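Hypothetical protein (Shewanella oneidensis, PDB 2OOJ) is of unknown function but belongs to the DUF3224 family, whose wider clan is named for the beta barrel of allene oxide cyclase. Local coordinates at residues K6-F11 and F126-F131; L30-L35 and E50-M55; Y64-Q69 and L83-I88; G79-Q84 and G107-L112. All blocks are in the same frame, centred on the assembly; numbering follows the deposited sequence. Where two conformers were deposited one is given.

Overall arrangement
Contacts 1 to 3 pair strands of one curled antiparallel sheet, consistent with the barrel expected of this clan; contact 4 sets the loop 107-112, two overlapping turns, against strand 77-90 of the same sheet. Contact 1 pairs strands 5-18 and 124-133, and the other three fall between its segments in sequence. Contact 2 is the hairpin of strands 29-39 and 43-55; contact 3, its centre about 10 Å away, joins strands 62-71 and 77-90. Phe129 and Phe131 of contact 1 pack on contact 4, whereas contacts 1 and 2 have centres about 23 Å apart. Thus contact 1 joins the first and last long strands, while contacts 2 to 4 all touch the second subunit of the dimer.

Contact 1. Residues K6-F11 and F126-F131; sequences KVTGKF and FYEFSF
The ring of Tyr127 lies flat over Gly9 of the neighbouring antiparallel strand, with Gly9 N 3.5 Å above the ring plane and over its centre. A chi1 of 65° puts CG of Tyr127 between its own backbone N and carbonyl carbon, and the ring lies across Gly9 from there. Tyr127 CZ comes within 3.4 Å of Gly9 CA. A side chain on Gly9 would collide with the hydroxyl of Tyr127. At the ring's edge, near its plane, lies Lys10 O. On the same face of the sheet, Val7 CG2 meets Phe129 CB at 3.9 Å and the edge of the Phe131 ring at CE1. The other face carries Thr8 beside Glu128 and Lys10 beside Phe126, where Lys10 CG stands 3.7 Å from Phe126 CE2.

Beneath these side chains, Val7 with Phe129 and Gly9 with Tyr127 form the hydrogen-bonded pairs. Phe129 N reaches Val7 O at 2.8 Å, and Tyr127 N reaches Gly9 O at the same length. Further out, Tyr127 OH donates to Tyr40 O and accepts from Leu43 N, while Glu128 OE2 is bonded to Ser119 OG. Backbone bonds and the Tyr127 ring packed on Gly9 thus join the first and last long strands, while the hydroxyl fastens that ring to Tyr40 and Leu43, where strand 29-39 turns into strand 43-55.

Contact 2. Residues L30-L35 and E50-M55; sequences LGRMAL and EMLSAM
Gly31 with Ser53 and Met33 with Met51 are the hydrogen-bonded pairs of a beta hairpin whose strands run antiparallel at 159°. Each pair is closed by two backbone bonds, among them Met33 N to Met51 O at 2.9 Å. Alternating with them, Leu30-Ala54, Arg32-Leu52 and Ala34-Glu50 make up the non-hydrogen-bonded pairs and point to the face that meets the second subunit.

On that face Arg32 reaches diagonally to Glu50. Its NH1 donates to Glu50 OE1 over 2.9 Å, at 154°, using the oxygen's syn lone pair; the acceptor lies in the guanidinium plane, but the carboxylate is turned 70° from it. Leu52 lies alongside the arginine, pointing the same way, its CD2 3.7 Å from Arg32 CG. NH1 also forms a salt bridge with Glu18, and NH2 donates to Asn19 O. Glu50 OE2 accepts from Tyr21 N of the second subunit, whose own Glu50 makes a long, weak ion pair with Arg32 NE. An alanine at Arg32 would probably leave the neighbouring carboxylates of Glu50 and Glu18 without the positive charge between them, so that their repulsion could push them apart.

Leu30 CD2 packs on Ala54 CB at 3.7 Å. On the other face, Leu35 crosses the selenomethionine Met51 at about a right angle, its CD2 3.5 Å from Met51 CE.

Contact 3. Residues Y64-Q69 and L83-I88; sequences YVAIEQ and LQHFGI
Tyr64 with Gly87, Ala66 with His85 and Glu68 with Leu83 are the hydrogen-bonded pairs of two almost exactly antiparallel strands (173°) in a curled sheet consistent with the barrel of the allene oxide cyclase clan. His85 N donates to Ala66 O at 2.9 Å.

The imidazole of His85 is held at both its nitrogens by the facing strand. NE2 donates to Glu68 OE2 over 2.7 Å, approaching the anti lone pair, and the carboxylate is nearly coplanar with the ring, 19° away. ND1 lies 3.2 Å from Tyr64 OH in a second hydrogen bond. Ala66 CB sits over one face of the imidazole in a CH-pi contact, 4.1 Å from the ring's centroid. A leucine in place of His85 has no ring nitrogens and would probably leave Tyr64 OH without this partner and Glu68 OE2 without its imidazole mate.

Lys37 also makes a salt bridge with Glu68 OE2, and Ser47 OG bonds to OE1, so three residues hold the carboxylate. The opposite face, with Val65, Ile67, Gln84 and Phe86, meets the second subunit, and Gln84 NE2 donates to Gly87 O of that subunit. Within that face, Val65 CG1 touches Phe86 CD2 at 4.0 Å.

Contact 4. Residues G79-Q84 and G107-L112; sequences GSFVLQ and GELTGL
Leu109 lies against Gly79 and Phe81 where two overlapping beta turns, a type I turn from Gly107 to Thr110 and a type II turn from Leu109 to Leu112, fold onto strand 77-90. No hydrogen bond crosses between the two segments; the join is apolar packing. Leu109 CG rests 3.8 Å from Gly79 CA, close enough that a side chain on Gly79 would collide with it.

From there Leu109 CD1 extends to the edge of the Phe81 ring, 3.8 Å from Phe81 CD1. A face of the same ring receives Leu112, whose CD2 stands 3.7 Å from the ring centroid, displaced toward CD1 and CG, in a CH-pi contact. CG of Leu112 is anti to its backbone N (chi1 -177°), and from it CD2 branches over the Phe81 face. Beyond the turn, Leu109 and Leu112 also pack on Phe133, and Leu112 on Phe131, which joins this corner to the last strand. Glu108 OE1 accepts from Gln78 N just ahead of the strand segment.

Glycines suit the turns: Gly107 and Gly111 both have positive phi, and Gly111 is the third residue of the type II turn. In the type I turn, Gly107 O accepts twice from Thr110, from N at 3.2 Å and from OG1 at 2.7 Å.

Contact 1. Residues K6-F11 and F126-F131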
loop_
_atom_site.group_PDB
_atom_site.type_symbol
_atom_site.label_atom_id
_atom_site.label_comp_id
_atom_site.label_asym_id
_atom_site.label_seq_id
_atom_site.Cartn_x
_atom_site.Cartn_y
_atom_site.Cartn_z
ATOM N N LYS B 6 10.034 20.072 -9.713
ATOM C CA LYS B 6 10.712 18.837 -9.298
ATOM C C LYS B 6 11.936 19.192 -8.494
ATOM O O LYS B 6 12.822 19.907 -8.995
ATOM C CB LYS B 6 11.111 17.996 -10.511
ATOM C CG LYS B 6 11.900 16.718 -10.127
ATOM C CD LYS B 6 11.841 15.676 -11.240
ATOM C CE LYS B 6 13.054 14.774 -11.239
ATOM N NZ LYS B 6 14.162 15.316 -12.088
ATOM N N VAL B 7 11.948 18.747 -7.243
ATOM C CA VAL B 7 13.021 18.990 -6.307
ATOM C C VAL B 7 13.622 17.658 -5.925
ATOM O O VAL B 7 12.921 16.665 -5.866
ATOM C CB VAL B 7 12.562 19.728 -5.029
ATOM C CG1 VAL B 7 12.060 21.153 -5.356
ATOM C CG2 VAL B 7 11.490 18.957 -4.266
ATOM N N THR B 8 14.918 17.668 -5.672
ATOM C CA THR B 8 15.698 16.468 -5.343
ATOM C C THR B 8 16.512 16.712 -4.074
ATOM O O THR B 8 16.987 17.831 -3.801
ATOM C CB THR B 8 16.663 16.065 -6.471
ATOM O OG1 THR B 8 15.916 15.858 -7.672
ATOM C CG2 THR B 8 17.401 14.711 -6.124
ATOM N N GLY B 9 16.704 15.660 -3.302
ATOM C CA GLY B 9 17.393 15.791 -2.020
ATOM C C GLY B 9 17.578 14.460 -1.329
ATOM O O GLY B 9 17.067 13.456 -1.801
ATOM N N LYS B 10 18.320 14.468 -0.226
ATOM C CA LYS B 10 18.639 13.251 0.521
ATOM C C LYS B 10 17.513 12.919 1.490
ATOM O O LYS B 10 16.792 13.787 1.931
ATOM C CB LYS B 10 19.932 13.462 1.312
ATOM C CG LYS B 10 21.098 13.815 0.408
ATOM C CD LYS B 10 22.435 13.865 1.147
ATOM C CE LYS B 10 23.565 13.915 0.100
ATOM N NZ LYS B 10 24.940 13.988 0.696
ATOM N N PHE B 11 17.333 11.651 1.795
ATOM C CA PHE B 11 16.593 11.278 2.988
ATOM C C PHE B 11 17.214 10.041 3.658
ATOM O O PHE B 11 17.878 9.260 3.008
ATOM C CB PHE B 11 15.111 11.061 2.696
ATOM C CG PHE B 11 14.808 9.839 1.905
ATOM C CD1 PHE B 11 14.842 9.858 0.524
ATOM C CD2 PHE B 11 14.461 8.655 2.538
ATOM C CE1 PHE B 11 14.521 8.724 -0.199
ATOM C CE2 PHE B 11 14.169 7.495 1.826
ATOM C CZ PHE B 11 14.190 7.524 0.460
ATOM N N PHE B 126 17.871 9.176 -2.148
ATOM C CA PHE B 126 17.475 10.473 -2.639
ATOM C C PHE B 126 16.014 10.400 -3.029
ATOM O O PHE B 126 15.543 9.387 -3.566
ATOM C CB PHE B 126 18.286 10.869 -3.880
ATOM C CG PHE B 126 19.691 11.274 -3.571
ATOM C CD1 PHE B 126 20.661 10.323 -3.416
ATOM C CD2 PHE B 126 20.030 12.604 -3.434
ATOM C CE1 PHE B 126 21.952 10.691 -3.118
ATOM C CE2 PHE B 126 21.316 12.968 -3.143
ATOM C CZ PHE B 126 22.274 12.003 -2.968
ATOM N N TYR B 127 15.338 11.494 -2.811
ATOM C CA TYR B 127 13.963 11.680 -3.292
ATOM C C TYR B 127 13.995 12.631 -4.489
ATOM O O TYR B 127 14.838 13.542 -4.556
ATOM C CB TYR B 127 13.071 12.255 -2.179
ATOM C CG TYR B 127 13.449 13.640 -1.741
ATOM C CD1 TYR B 127 12.952 14.777 -2.406
ATOM C CD2 TYR B 127 14.255 13.833 -0.626
ATOM C CE1 TYR B 127 13.314 16.031 -1.994
ATOM C CE2 TYR B 127 14.645 15.082 -0.233
ATOM C CZ TYR B 127 14.153 16.191 -0.909
ATOM O OH TYR B 127 14.546 17.436 -0.491
ATOM N N GLU B 128 13.081 12.397 -5.434
ATOM C CA GLU B 128 12.809 13.278 -6.536
ATOM C C GLU B 128 11.305 13.542 -6.465
ATOM O O GLU B 128 10.522 12.641 -6.691
ATOM C CB GLU B 128 13.184 12.639 -7.864
ATOM C CG GLU B 128 14.696 12.445 -8.105
ATOM C CD GLU B 128 15.278 11.127 -7.544
ATOM O OE1 GLU B 128 14.672 10.049 -7.705
ATOM O OE2 GLU B 128 16.377 11.172 -6.957
ATOM N N PHE B 129 10.917 14.764 -6.108
ATOM C CA PHE B 129 9.522 15.060 -5.757
ATOM C C PHE B 129 8.972 16.065 -6.742
ATOM O O PHE B 129 9.486 17.175 -6.822
ATOM C CB PHE B 129 9.477 15.563 -4.288
ATOM C CG PHE B 129 8.092 15.793 -3.736
ATOM C CD1 PHE B 129 7.013 14.985 -4.087
ATOM C CD2 PHE B 129 7.882 16.769 -2.789
ATOM C CE1 PHE B 129 5.754 15.210 -3.539
ATOM C CE2 PHE B 129 6.626 16.977 -2.249
ATOM C CZ PHE B 129 5.573 16.182 -2.625
ATOM N N SER B 130 7.987 15.630 -7.540
ATOM C CA SER B 130 7.315 16.476 -8.512
ATOM C C SER B 130 5.964 16.885 -7.960
ATOM O O SER B 130 5.096 16.045 -7.732
ATOM C CB SER B 130 7.152 15.731 -9.842
ATOM O OG SER B 130 8.387 15.152 -10.175
ATOM N N PHE B 131 5.775 18.189 -7.753
ATOM C CA PHE B 131 4.622 18.634 -7.071
ATOM C C PHE B 131 4.112 19.953 -7.658
ATOM O O PHE B 131 4.800 20.642 -8.436
ATOM C CB PHE B 131 4.922 18.807 -5.577
ATOM C CG PHE B 131 5.834 19.950 -5.262
ATOM C CD1 PHE B 131 7.193 19.802 -5.279
ATOM C CD2 PHE B 131 5.312 21.185 -4.925
ATOM C CE1 PHE B 131 8.017 20.895 -5.020
ATOM C CE2 PHE B 131 6.122 22.262 -4.656
ATOM C CZ PHE B 131 7.473 22.114 -4.690
#

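Contact 2. Residues L30-L35 and E50-M55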
loop_
_atom_site.group_PDB
_atom_site.type_symbol
_atom_site.label_atom_id
_atom_site.label_comp_id
_atom_site.label_asym_id
_atom_site.label_seq_id
_atom_site.Cartn_x
_atom_site.Cartn_y
_atom_site.Cartn_z
ATOM N N LEU B 30 5.939 -12.140 5.759
ATOM C CA LEU B 30 5.146 -10.922 5.870
ATOM C C LEU B 30 5.741 -10.092 6.968
ATOM O O LEU B 30 6.259 -10.623 7.965
ATOM C CB LEU B 30 3.693 -11.228 6.218
ATOM C CG LEU B 30 2.903 -12.114 5.276
ATOM C CD1 LEU B 30 1.499 -12.258 5.816
ATOM C CD2 LEU B 30 2.908 -11.559 3.830
ATOM N N GLY B 31 5.737 -8.783 6.784
ATOM C CA GLY B 31 6.318 -7.891 7.784
ATOM C C GLY B 31 5.458 -6.676 8.010
ATOM O O GLY B 31 4.622 -6.311 7.167
ATOM N N ARG B 32 5.627 -6.103 9.192
ATOM C CA ARG B 32 5.122 -4.798 9.515
ATOM C C ARG B 32 6.280 -4.059 10.152
ATOM O O ARG B 32 6.952 -4.610 11.004
ATOM C CB ARG B 32 3.956 -4.858 10.497
ATOM C CG ARG B 32 3.420 -3.464 10.822
ATOM C CD ARG B 32 2.107 -3.527 11.487
ATOM N NE ARG B 32 2.154 -4.267 12.750
ATOM C CZ ARG B 32 2.209 -3.708 13.952
ATOM N NH1 ARG B 32 2.248 -2.399 14.087
ATOM N NH2 ARG B 32 2.222 -4.477 15.044
HETATM N N MSE B 33 6.450 -2.802 9.777
HETATM C CA MSE B 33 7.495 -1.997 10.348
HETATM C C MSE B 33 7.043 -0.592 10.612
HETATM O O MSE B 33 6.114 -0.079 9.984
HETATM C CB MSE B 33 8.701 -2.023 9.435
HETATM C CG MSE B 33 9.314 -3.392 9.405
HETATM SE SE MSE B 33 11.191 -3.302 9.355
HETATM C CE MSE B 33 11.368 -3.209 7.535
ATOM N N ALA B 34 7.669 0.006 11.611
ATOM C CA ALA B 34 7.465 1.403 11.891
ATOM C C ALA B 34 8.488 2.142 11.085
ATOM O O ALA B 34 9.641 1.714 10.970
ATOM C CB ALA B 34 7.649 1.710 13.381
ATOM N N LEU B 35 8.075 3.282 10.545
ATOM C CA LEU B 35 8.946 4.070 9.691
ATOM C C LEU B 35 9.198 5.402 10.355
ATOM O O LEU B 35 8.246 6.080 10.734
ATOM C CB LEU B 35 8.276 4.363 8.350
ATOM C CG LEU B 35 7.880 3.290 7.345
ATOM C CD1 LEU B 35 7.392 4.015 6.083
ATOM C CD2 LEU B 35 9.052 2.375 7.063
ATOM N N GLU B 50 3.977 3.524 8.825
ATOM C CA GLU B 50 4.227 2.119 8.829
ATOM C C GLU B 50 4.245 1.589 7.415
ATOM O O GLU B 50 3.705 2.205 6.510
ATOM C CB GLU B 50 3.187 1.371 9.659
ATOM C CG GLU B 50 3.191 1.791 11.102
ATOM C CD GLU B 50 2.257 0.952 11.948
ATOM O OE1 GLU B 50 2.652 -0.183 12.279
ATOM O OE2 GLU B 50 1.128 1.403 12.228
HETATM N N MSE B 51 4.903 0.445 7.268
HETATM C CA MSE B 51 4.978 -0.308 6.047
HETATM C C MSE B 51 4.548 -1.734 6.347
HETATM O O MSE B 51 4.718 -2.229 7.466
HETATM C CB MSE B 51 6.422 -0.306 5.574
HETATM C CG MSE B 51 6.722 -1.236 4.413
HETATM SE SE MSE B 51 8.690 -1.320 4.050
HETATM C CE MSE B 51 9.207 -0.817 5.615
ATOM N N LEU B 52 3.985 -2.378 5.337
ATOM C CA LEU B 52 3.622 -3.791 5.344
ATOM C C LEU B 52 4.377 -4.351 4.150
ATOM O O LEU B 52 4.478 -3.686 3.134
ATOM C CB LEU B 52 2.118 -3.962 5.166
ATOM C CG LEU B 52 1.252 -3.230 6.180
ATOM C CD1 LEU B 52 -0.217 -3.340 5.777
ATOM C CD2 LEU B 52 1.516 -3.772 7.612
ATOM N N SER B 53 4.962 -5.538 4.293
ATOM C CA SER B 53 5.736 -6.137 3.227
ATOM C C SER B 53 5.405 -7.620 3.072
ATOM O O SER B 53 4.991 -8.289 4.010
ATOM C CB SER B 53 7.225 -5.996 3.523
ATOM O OG SER B 53 7.514 -6.604 4.740
ATOM N N ALA B 54 5.579 -8.118 1.869
ATOM C CA ALA B 54 5.563 -9.540 1.605
ATOM C C ALA B 54 6.780 -9.877 0.749
ATOM O O ALA B 54 6.859 -9.464 -0.407
ATOM C CB ALA B 54 4.275 -9.909 0.868
HETATM N N MSE B 55 7.760 -10.567 1.332
HETATM C CA MSE B 55 8.884 -11.122 0.589
HETATM C C MSE B 55 8.498 -12.538 0.161
HETATM O O MSE B 55 7.888 -13.240 0.911
HETATM C CB MSE B 55 10.141 -11.199 1.458
HETATM C CG MSE B 55 10.478 -9.934 2.224
HETATM SE SE MSE B 55 10.832 -8.387 1.078
HETATM C CE MSE B 55 12.252 -9.192 -0.062
#

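Contact 3. Residues Y64-Q69 and L83-I88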
loop_
_atom_site.group_PDB
_atom_site.type_symbol
_atom_site.label_atom_id
_atom_site.label_comp_id
_atom_site.label_asym_id
_atom_site.label_seq_id
_atom_site.Cartn_x
_atom_site.Cartn_y
_atom_site.Cartn_z
ATOM N N TYR B 64 5.548 -4.168 -1.213
ATOM C CA TYR B 64 5.341 -3.458 0.022
ATOM C C TYR B 64 4.349 -2.293 -0.212
ATOM O O TYR B 64 4.136 -1.855 -1.350
ATOM C CB TYR B 64 6.668 -2.964 0.566
ATOM C CG TYR B 64 7.130 -1.623 0.060
ATOM C CD1 TYR B 64 7.867 -1.489 -1.099
ATOM C CD2 TYR B 64 6.835 -0.480 0.782
ATOM C CE1 TYR B 64 8.283 -0.201 -1.539
ATOM C CE2 TYR B 64 7.224 0.765 0.369
ATOM C CZ TYR B 64 7.950 0.908 -0.787
ATOM O OH TYR B 64 8.330 2.208 -1.152
ATOM N N VAL B 65 3.754 -1.862 0.872
ATOM C CA VAL B 65 2.879 -0.666 0.932
ATOM C C VAL B 65 3.260 0.076 2.219
ATOM O O VAL B 65 3.886 -0.518 3.101
ATOM C CB VAL B 65 1.398 -1.029 0.912
ATOM C CG1 VAL B 65 1.041 -1.804 -0.314
ATOM C CG2 VAL B 65 0.921 -1.789 2.164
ATOM N N ALA B 66 2.940 1.363 2.290
ATOM C CA ALA B 66 3.244 2.190 3.447
ATOM C C ALA B 66 2.384 3.440 3.365
ATOM O O ALA B 66 2.004 3.826 2.278
ATOM C CB ALA B 66 4.718 2.563 3.439
ATOM N N ILE B 67 2.126 4.052 4.522
ATOM C CA ILE B 67 1.533 5.375 4.674
ATOM C C ILE B 67 2.346 6.084 5.728
ATOM O O ILE B 67 2.620 5.534 6.792
ATOM C CB ILE B 67 0.046 5.290 5.120
ATOM C CG1 ILE B 67 -0.780 4.754 3.931
ATOM C CG2 ILE B 67 -0.518 6.628 5.568
ATOM C CD1 ILE B 67 -2.266 4.692 4.184
ATOM N N GLU B 68 2.758 7.300 5.409
ATOM C CA GLU B 68 3.524 8.109 6.312
ATOM C C GLU B 68 2.977 9.522 6.334
ATOM O O GLU B 68 2.580 10.045 5.325
ATOM C CB GLU B 68 5.012 8.111 5.955
ATOM C CG GLU B 68 5.340 8.661 4.619
ATOM C CD GLU B 68 6.830 8.572 4.243
ATOM O OE1 GLU B 68 7.676 9.115 4.975
ATOM O OE2 GLU B 68 7.153 8.008 3.174
ATOM N N GLN B 69 2.998 10.112 7.521
ATOM C CA GLN B 69 2.694 11.519 7.737
ATOM C C GLN B 69 4.006 12.314 7.784
ATOM O O GLN B 69 4.889 12.063 8.652
ATOM C CB GLN B 69 1.945 11.651 9.063
ATOM C CG GLN B 69 1.584 13.069 9.506
ATOM C CD GLN B 69 0.550 13.722 8.698
ATOM O OE1 GLN B 69 -0.646 13.474 8.885
ATOM N NE2 GLN B 69 0.977 14.623 7.797
ATOM N N LEU B 83 2.158 10.712 2.519
ATOM C CA LEU B 83 2.633 9.932 1.389
ATOM C C LEU B 83 2.166 8.471 1.475
ATOM O O LEU B 83 2.176 7.888 2.537
ATOM C CB LEU B 83 4.149 9.981 1.313
ATOM C CG LEU B 83 4.843 11.266 0.845
ATOM C CD1 LEU B 83 6.333 11.205 1.150
ATOM C CD2 LEU B 83 4.575 11.456 -0.647
ATOM N N GLN B 84 1.763 7.914 0.330
ATOM C CA GLN B 84 1.218 6.560 0.221
ATOM C C GLN B 84 1.970 5.828 -0.821
ATOM O O GLN B 84 2.110 6.337 -1.944
ATOM C CB GLN B 84 -0.274 6.612 -0.121
ATOM C CG GLN B 84 -0.975 5.208 -0.067
ATOM C CD GLN B 84 -2.481 5.331 -0.109
ATOM O OE1 GLN B 84 -3.085 5.934 0.779
ATOM N NE2 GLN B 84 -3.103 4.721 -1.110
ATOM N N HIS B 85 2.532 4.675 -0.426
ATOM C CA HIS B 85 3.411 3.873 -1.251
ATOM C C HIS B 85 2.798 2.527 -1.670
ATOM O O HIS B 85 2.184 1.816 -0.879
ATOM C CB HIS B 85 4.698 3.465 -0.494
ATOM C CG HIS B 85 5.410 4.566 0.229
ATOM N ND1 HIS B 85 6.778 4.701 0.159
ATOM C CD2 HIS B 85 4.984 5.507 1.107
ATOM C CE1 HIS B 85 7.161 5.684 0.957
ATOM N NE2 HIS B 85 6.088 6.204 1.529
ATOM N N PHE B 86 3.069 2.123 -2.904
ATOM C CA PHE B 86 2.736 0.801 -3.351
ATOM C C PHE B 86 3.871 0.400 -4.252
ATOM O O PHE B 86 4.086 1.036 -5.274
ATOM C CB PHE B 86 1.441 0.845 -4.124
ATOM C CG PHE B 86 1.008 -0.460 -4.747
ATOM C CD1 PHE B 86 1.509 -0.866 -5.966
ATOM C CD2 PHE B 86 -0.005 -1.200 -4.159
ATOM C CE1 PHE B 86 1.046 -2.039 -6.575
ATOM C CE2 PHE B 86 -0.496 -2.368 -4.753
ATOM C CZ PHE B 86 0.047 -2.793 -5.960
ATOM N N GLY B 87 4.611 -0.629 -3.840
ATOM C CA GLY B 87 5.788 -1.099 -4.563
ATOM C C GLY B 87 5.654 -2.580 -4.828
ATOM O O GLY B 87 5.288 -3.346 -3.943
ATOM N N ILE B 88 5.877 -2.961 -6.071
ATOM C CA ILE B 88 5.931 -4.344 -6.527
ATOM C C ILE B 88 7.271 -4.567 -7.232
ATOM O O ILE B 88 7.578 -3.908 -8.218
ATOM C CB ILE B 88 4.796 -4.653 -7.526
ATOM C CG1 ILE B 88 3.435 -4.579 -6.851
ATOM C CG2 ILE B 88 4.925 -6.082 -8.088
ATOM C CD1 ILE B 88 3.105 -5.788 -5.985
#

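Contact 4. Residues G79-Q84 and G107-L112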
loop_
_atom_site.group_PDB
_atom_site.type_symbol
_atom_site.label_atom_id
_atom_site.label_comp_id
_atom_site.label_asym_id
_atom_site.label_seq_id
_atom_site.Cartn_x
_atom_site.Cartn_y
_atom_site.Cartn_z
ATOM N N GLY B 79 4.311 22.909 6.497
ATOM C CA GLY B 79 3.025 22.232 6.510
ATOM C C GLY B 79 3.176 20.769 6.811
ATOM O O GLY B 79 4.180 20.332 7.403
ATOM N N SER B 80 2.194 20.007 6.362
ATOM C CA SER B 80 2.245 18.576 6.441
ATOM C C SER B 80 1.530 17.983 5.216
ATOM O O SER B 80 0.725 18.642 4.575
ATOM C CB SER B 80 1.570 18.135 7.743
ATOM O OG SER B 80 0.241 18.643 7.858
ATOM N N PHE B 81 1.796 16.718 4.955
ATOM C CA PHE B 81 1.024 15.939 4.009
ATOM C C PHE B 81 1.278 14.463 4.283
ATOM O O PHE B 81 2.198 14.106 5.041
ATOM C CB PHE B 81 1.396 16.327 2.569
ATOM C CG PHE B 81 2.859 16.251 2.285
ATOM C CD1 PHE B 81 3.688 17.314 2.575
ATOM C CD2 PHE B 81 3.408 15.105 1.722
ATOM C CE1 PHE B 81 5.057 17.241 2.320
ATOM C CE2 PHE B 81 4.749 15.032 1.446
ATOM C CZ PHE B 81 5.580 16.108 1.757
ATOM N N VAL B 82 0.473 13.617 3.646
ATOM C CA VAL B 82 0.656 12.160 3.730
ATOM C C VAL B 82 1.166 11.602 2.419
ATOM O O VAL B 82 0.658 11.948 1.365
ATOM C CB VAL B 82 -0.664 11.442 4.127
ATOM C CG1 VAL B 82 -0.565 9.852 4.003
ATOM C CG2 VAL B 82 -1.024 11.843 5.569
ATOM N N LEU B 83 2.158 10.712 2.519
ATOM C CA LEU B 83 2.633 9.932 1.389
ATOM C C LEU B 83 2.166 8.471 1.475
ATOM O O LEU B 83 2.176 7.888 2.537
ATOM C CB LEU B 83 4.149 9.981 1.313
ATOM C CG LEU B 83 4.843 11.266 0.845
ATOM C CD1 LEU B 83 6.333 11.205 1.150
ATOM C CD2 LEU B 83 4.575 11.456 -0.647
ATOM N N GLN B 84 1.763 7.914 0.330
ATOM C CA GLN B 84 1.218 6.560 0.221
ATOM C C GLN B 84 1.970 5.828 -0.821
ATOM O O GLN B 84 2.110 6.337 -1.944
ATOM C CB GLN B 84 -0.274 6.612 -0.121
ATOM C CG GLN B 84 -0.975 5.208 -0.067
ATOM C CD GLN B 84 -2.481 5.331 -0.109
ATOM O OE1 GLN B 84 -3.085 5.934 0.779
ATOM N NE2 GLN B 84 -3.103 4.721 -1.110
ATOM N N GLY B 107 -1.609 23.266 6.542
ATOM C CA GLY B 107 -0.846 24.479 6.759
ATOM C C GLY B 107 -0.575 25.184 5.454
ATOM O O GLY B 107 -1.472 25.331 4.614
ATOM N N GLU B 108 0.679 25.576 5.236
ATOM C CA GLU B 108 1.037 26.251 4.007
ATOM C C GLU B 108 1.174 25.278 2.839
ATOM O O GLU B 108 1.407 25.706 1.698
ATOM C CB GLU B 108 2.337 27.047 4.163
ATOM C CG GLU B 108 2.351 28.067 5.267
ATOM C CD GLU B 108 3.569 28.949 5.187
ATOM O OE1 GLU B 108 4.687 28.466 5.471
ATOM O OE2 GLU B 108 3.415 30.130 4.839
ATOM N N LEU B 109 1.051 23.977 3.113
ATOM C CA LEU B 109 1.048 22.958 2.054
ATOM C C LEU B 109 -0.374 22.486 1.743
ATOM O O LEU B 109 -0.589 21.491 1.060
ATOM C CB LEU B 109 1.997 21.792 2.385
ATOM C CG LEU B 109 3.428 22.209 2.726
ATOM C CD1 LEU B 109 4.300 20.996 3.076
ATOM C CD2 LEU B 109 4.093 23.038 1.641
ATOM N N THR B 110 -1.364 23.247 2.197
ATOM C CA THR B 110 -2.727 22.993 1.770
ATOM C C THR B 110 -2.771 23.011 0.247
ATOM O O THR B 110 -2.212 23.900 -0.352
ATOM C CB THR B 110 -3.701 24.022 2.367
ATOM O OG1 THR B 110 -3.623 23.976 3.801
ATOM C CG2 THR B 110 -5.134 23.716 1.958
ATOM N N GLY B 111 -3.462 22.052 -0.345
ATOM C CA GLY B 111 -3.592 21.923 -1.812
ATOM C C GLY B 111 -2.462 21.207 -2.527
ATOM O O GLY B 111 -2.437 21.139 -3.745
ATOM N N LEU B 112 -1.510 20.670 -1.781
ATOM C CA LEU B 112 -0.368 19.996 -2.379
ATOM C C LEU B 112 -0.783 18.771 -3.172
ATOM O O LEU B 112 -1.596 17.950 -2.695
ATOM C CB LEU B 112 0.601 19.554 -1.280
ATOM C CG LEU B 112 1.895 18.899 -1.722
ATOM C CD1 LEU B 112 2.749 19.852 -2.581
ATOM C CD2 LEU B 112 2.665 18.483 -0.456
#